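Local coordinates for DUF115 domain-containing protein (Magnetospirillum magneticum AMB-1, PDB 5MU5), which is a Maf glycosyltransferase involved in flagella formation, probably by transferring sugars onto flagellin, at residues 291-304 and 310-322. Numbering follows the deposited sequence.
Sequences IKANQDRAVIISCG and LLANGIQPDFQML
Ile291 CG2 and the CB of Lys292 pack on the CD1 methyl of Ile315, within a parallel beta-alpha-beta unit (strand 299-303, helix 307-312, strand 319-322) of the MptE-like region. The extended Lys292 chain carries NZ to Asn313 O at 3.0 Å, above the carbonyl plane, in the Schellman motif that ends helix 307-312 with Gly314 as its C-prime residue. Gln295 lays its amide along the backbone just after that helix, from Gly314 to Gln316: NE2 donates to a lone pair of Gly314 O, while OE1 accepts from Gln316 N at 2.9 Å, so both ends of the amide are used and its rotation is fixed. At Ile300 the backbone N meets the anti lone pair of Asp318 OD2 at 2.7 Å, nearly straight (173°); the same carboxylate oxygen forms a salt bridge with Lys518. Ile300 O takes both Asp318 N and Phe319 N, and Ile300 CG2 rests on Leu310 CD1. Ile301 CG2 presses on Met321 CG at 3.6 Å, on the face covered by helix 393-404. From the other face, Ser302 OG, anti to its own N (chi1 178°), donates to Gln320 OE1. Bent at chi2 (68°), Gln320 also sends NE2 to Gly304 O at 2.7 Å.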
loop_
_atom_site.group_PDB
_atom_site.type_symbol
_atom_site.label_atom_id
_atom_site.label_comp_id
_atom_site.label_asym_id
_atom_site.label_seq_id
_atom_site.Cartn_x
_atom_site.Cartn_y
_atom_site.Cartn_z
ATOM N N ILE A 291 -14.671 13.653 31.474
ATOM C CA ILE A 291 -13.331 13.103 31.418
ATOM C C ILE A 291 -12.601 13.493 32.703
ATOM O O ILE A 291 -11.905 12.682 33.312
ATOM C CB ILE A 291 -12.546 13.645 30.211
ATOM C CG1 ILE A 291 -13.199 13.198 28.902
ATOM C CG2 ILE A 291 -11.110 13.147 30.239
ATOM C CD1 ILE A 291 -12.639 13.877 27.671
ATOM N N LYS A 292 -12.773 14.743 33.110
ATOM C CA LYS A 292 -12.115 15.269 34.304
ATOM C C LYS A 292 -12.566 14.553 35.562
ATOM O O LYS A 292 -11.743 14.160 36.373
ATOM C CB LYS A 292 -12.367 16.760 34.441
ATOM C CG LYS A 292 -11.505 17.413 35.491
ATOM C CD LYS A 292 -11.444 18.919 35.314
ATOM C CE LYS A 292 -10.415 19.482 36.286
ATOM N NZ LYS A 292 -10.389 20.965 36.254
ATOM N N ALA A 293 -13.873 14.348 35.679
ATOM C CA ALA A 293 -14.468 13.677 36.835
ATOM C C ALA A 293 -14.115 12.196 36.913
ATOM O O ALA A 293 -14.256 11.594 37.965
ATOM C CB ALA A 293 -15.982 13.837 36.808
ATOM N N ASN A 294 -13.637 11.619 35.820
ATOM C CA ASN A 294 -13.304 10.202 35.799
ATOM C C ASN A 294 -11.816 9.872 35.649
ATOM O O ASN A 294 -11.449 8.709 35.707
ATOM C CB ASN A 294 -14.097 9.518 34.683
ATOM C CG ASN A 294 -15.547 9.334 35.046
ATOM O OD1 ASN A 294 -15.907 8.378 35.726
ATOM N ND2 ASN A 294 -16.395 10.249 34.591
ATOM N N GLN A 295 -10.959 10.871 35.483
ATOM C CA GLN A 295 -9.558 10.595 35.197
ATOM C C GLN A 295 -8.861 9.823 36.301
ATOM O O GLN A 295 -7.850 9.158 36.043
ATOM C CB GLN A 295 -8.771 11.868 34.885
ATOM C CG GLN A 295 -8.475 12.736 36.086
ATOM C CD GLN A 295 -7.664 13.945 35.697
ATOM O OE1 GLN A 295 -6.621 13.821 35.078
ATOM N NE2 GLN A 295 -8.142 15.124 36.052
ATOM N N ASP A 296 -9.392 9.890 37.515
ATOM C CA ASP A 296 -8.816 9.130 38.623
ATOM C C ASP A 296 -8.980 7.594 38.494
ATOM O O ASP A 296 -8.177 6.840 39.075
ATOM C CB ASP A 296 -9.339 9.642 39.973
ATOM C CG ASP A 296 -10.836 9.476 40.125
ATOM O OD1 ASP A 296 -11.556 9.390 39.095
ATOM O OD2 ASP A 296 -11.308 9.449 41.285
ATOM N N ARG A 297 -9.979 7.145 37.728
ATOM C CA ARG A 297 -10.247 5.722 37.541
ATOM C C ARG A 297 -10.325 5.239 36.078
ATOM O O ARG A 297 -10.859 4.161 35.787
ATOM C CB ARG A 297 -11.501 5.314 38.295
ATOM C CG ARG A 297 -12.789 5.936 37.793
ATOM C CD ARG A 297 -13.909 5.623 38.770
ATOM N NE ARG A 297 -15.042 6.525 38.620
ATOM C CZ ARG A 297 -15.064 7.792 39.035
ATOM N NH1 ARG A 297 -13.996 8.333 39.628
ATOM N NH2 ARG A 297 -16.155 8.530 38.842
ATOM N N ALA A 298 -9.761 6.012 35.165
ATOM C CA ALA A 298 -9.634 5.587 33.777
ATOM C C ALA A 298 -8.265 5.970 33.254
ATOM O O ALA A 298 -7.679 6.953 33.696
ATOM C CB ALA A 298 -10.710 6.220 32.920
ATOM N N VAL A 299 -7.760 5.218 32.284
ATOM C CA VAL A 299 -6.467 5.551 31.706
ATOM C C VAL A 299 -6.718 6.550 30.595
ATOM O O VAL A 299 -7.562 6.298 29.757
ATOM C CB VAL A 299 -5.772 4.282 31.200
ATOM C CG1 VAL A 299 -4.538 4.619 30.368
ATOM C CG2 VAL A 299 -5.429 3.415 32.407
ATOM N N ILE A 300 -6.027 7.692 30.616
ATOM C CA ILE A 300 -6.199 8.712 29.586
ATOM C C ILE A 300 -5.111 8.566 28.528
ATOM O O ILE A 300 -3.927 8.698 28.832
ATOM C CB ILE A 300 -6.102 10.137 30.141
ATOM C CG1 ILE A 300 -7.036 10.353 31.329
ATOM C CG2 ILE A 300 -6.387 11.150 29.040
ATOM C CD1 ILE A 300 -8.489 10.041 31.079
ATOM N N ILE A 301 -5.522 8.263 27.303
ATOM C CA ILE A 301 -4.616 8.179 26.177
ATOM C C ILE A 301 -4.882 9.409 25.310
ATOM O O ILE A 301 -5.964 9.566 24.727
ATOM C CB ILE A 301 -4.807 6.873 25.399
ATOM C CG1 ILE A 301 -4.404 5.710 26.293
ATOM C CG2 ILE A 301 -3.964 6.872 24.129
ATOM C CD1 ILE A 301 -4.399 4.369 25.618
ATOM N N SER A 302 -3.897 10.298 25.270
ATOM C CA SER A 302 -3.982 11.537 24.537
ATOM C C SER A 302 -3.346 11.314 23.195
ATOM O O SER A 302 -2.209 10.891 23.118
ATOM C CB SER A 302 -3.233 12.652 25.279
ATOM O OG SER A 302 -3.280 13.870 24.542
ATOM N N CYS A 303 -4.084 11.616 22.137
ATOM C CA CYS A 303 -3.593 11.405 20.781
ATOM C C CYS A 303 -3.129 12.714 20.158
ATOM O O CYS A 303 -3.937 13.613 19.912
ATOM C CB CYS A 303 -4.692 10.741 19.956
ATOM S SG CYS A 303 -5.084 9.096 20.611
ATOM N N GLY A 304 -1.823 12.825 19.926
ATOM C CA GLY A 304 -1.253 14.026 19.323
ATOM C C GLY A 304 -1.681 15.315 20.014
ATOM O O GLY A 304 -1.512 15.443 21.228
ATOM N N LEU A 310 -6.714 18.737 27.055
ATOM C CA LEU A 310 -6.690 18.001 28.302
ATOM C C LEU A 310 -5.904 18.800 29.334
ATOM O O LEU A 310 -6.425 19.099 30.422
ATOM C CB LEU A 310 -6.088 16.608 28.112
ATOM C CG LEU A 310 -6.871 15.730 27.143
ATOM C CD1 LEU A 310 -6.094 14.492 26.774
ATOM C CD2 LEU A 310 -8.213 15.347 27.730
ATOM N N LEU A 311 -4.675 19.181 28.987
ATOM C CA LEU A 311 -3.823 19.881 29.947
ATOM C C LEU A 311 -4.372 21.249 30.356
ATOM O O LEU A 311 -4.341 21.580 31.528
ATOM C CB LEU A 311 -2.392 20.008 29.423
ATOM C CG LEU A 311 -1.649 18.684 29.269
ATOM C CD1 LEU A 311 -0.378 18.879 28.451
ATOM C CD2 LEU A 311 -1.330 18.057 30.622
ATOM N N ALA A 312 -4.887 22.029 29.411
ATOM C CA ALA A 312 -5.485 23.326 29.747
ATOM C C ALA A 312 -6.641 23.179 30.748
ATOM O O ALA A 312 -6.907 24.088 31.503
ATOM C CB ALA A 312 -5.963 24.041 28.489
ATOM N N ASN A 313 -7.315 22.028 30.760
ATOM C CA ASN A 313 -8.416 21.766 31.709
ATOM C C ASN A 313 -8.017 20.978 32.954
ATOM O O ASN A 313 -8.880 20.509 33.699
ATOM C CB ASN A 313 -9.542 21.020 30.982
ATOM C CG ASN A 313 -10.270 21.899 29.983
ATOM O OD1 ASN A 313 -11.167 22.640 30.348
ATOM N ND2 ASN A 313 -9.903 21.793 28.720
ATOM N N GLY A 314 -6.716 20.819 33.173
ATOM C CA GLY A 314 -6.222 20.094 34.320
ATOM C C GLY A 314 -6.496 18.604 34.252
ATOM O O GLY A 314 -6.873 17.987 35.246
ATOM N N ILE A 315 -6.314 18.021 33.075
ATOM C CA ILE A 315 -6.481 16.584 32.912
ATOM C C ILE A 315 -5.118 16.039 32.563
ATOM O O ILE A 315 -4.494 16.507 31.630
ATOM C CB ILE A 315 -7.498 16.261 31.817
ATOM C CG1 ILE A 315 -8.889 16.793 32.231
ATOM C CG2 ILE A 315 -7.513 14.766 31.541
ATOM C CD1 ILE A 315 -9.935 16.819 31.121
ATOM N N GLN A 316 -4.646 15.069 33.334
ATOM C CA GLN A 316 -3.327 14.488 33.115
ATOM C C GLN A 316 -3.397 13.253 32.199
ATOM O O GLN A 316 -3.927 12.234 32.580
ATOM C CB GLN A 316 -2.719 14.102 34.469
ATOM C CG GLN A 316 -1.387 13.364 34.402
ATOM C CD GLN A 316 -0.278 14.196 33.775
ATOM O OE1 GLN A 316 -0.030 15.328 34.188
ATOM N NE2 GLN A 316 0.405 13.634 32.783
ATOM N N PRO A 317 -2.868 13.348 30.974
ATOM C CA PRO A 317 -2.748 12.120 30.199
ATOM C C PRO A 317 -1.837 11.109 30.890
ATOM O O PRO A 317 -0.836 11.489 31.477
ATOM C CB PRO A 317 -2.069 12.563 28.901
ATOM C CG PRO A 317 -2.192 14.023 28.849
ATOM C CD PRO A 317 -2.402 14.528 30.238
ATOM N N ASP A 318 -2.181 9.836 30.813
ATOM C CA ASP A 318 -1.319 8.775 31.295
ATOM C C ASP A 318 -0.351 8.446 30.173
ATOM O O ASP A 318 0.843 8.228 30.394
ATOM C CB ASP A 318 -2.164 7.582 31.686
ATOM C CG ASP A 318 -3.087 7.888 32.896
ATOM O OD1 ASP A 318 -2.545 8.008 34.018
ATOM O OD2 ASP A 318 -4.339 7.985 32.729
ATOM N N PHE A 319 -0.869 8.442 28.949
ATOM C CA PHE A 319 -0.044 8.226 27.770
ATOM C C PHE A 319 -0.278 9.311 26.760
ATOM O O PHE A 319 -1.406 9.769 26.604
ATOM C CB PHE A 319 -0.306 6.856 27.155
ATOM C CG PHE A 319 0.027 5.731 28.079
ATOM C CD1 PHE A 319 1.350 5.451 28.388
ATOM C CD2 PHE A 319 -0.971 4.972 28.668
ATOM C CE1 PHE A 319 1.681 4.422 29.252
ATOM C CE2 PHE A 319 -0.652 3.944 29.535
ATOM C CZ PHE A 319 0.683 3.677 29.833
ATOM N N GLN A 320 0.804 9.740 26.120
ATOM C CA GLN A 320 0.750 10.686 25.016
ATOM C C GLN A 320 1.233 9.944 23.764
ATOM O O GLN A 320 2.322 9.355 23.749
ATOM C CB GLN A 320 1.617 11.921 25.307
ATOM C CG GLN A 320 1.807 12.877 24.129
ATOM C CD GLN A 320 0.525 13.596 23.744
ATOM O OE1 GLN A 320 -0.290 13.946 24.601
ATOM N NE2 GLN A 320 0.345 13.831 22.454
ATOM N N MET A 321 0.412 9.973 22.715
ATOM C CA MET A 321 0.720 9.232 21.495
ATOM C C MET A 321 1.266 10.150 20.421
ATOM O O MET A 321 0.798 11.303 20.262
ATOM C CB MET A 321 -0.510 8.538 20.945
ATOM C CG MET A 321 -1.297 7.731 21.947
ATOM S SD MET A 321 -0.447 6.307 22.619
ATOM C CE MET A 321 0.049 5.495 21.086
ATOM N N LEU A 322 2.263 9.644 19.700
ATOM C CA LEU A 322 2.806 10.346 18.558
ATOM C C LEU A 322 3.090 9.340 17.453
ATOM O O LEU A 322 3.786 8.345 17.688
ATOM C CB LEU A 322 4.076 11.085 18.930
ATOM C CG LEU A 322 4.603 12.037 17.867
ATOM C CD1 LEU A 322 3.610 13.163 17.583
ATOM C CD2 LEU A 322 5.960 12.601 18.290
#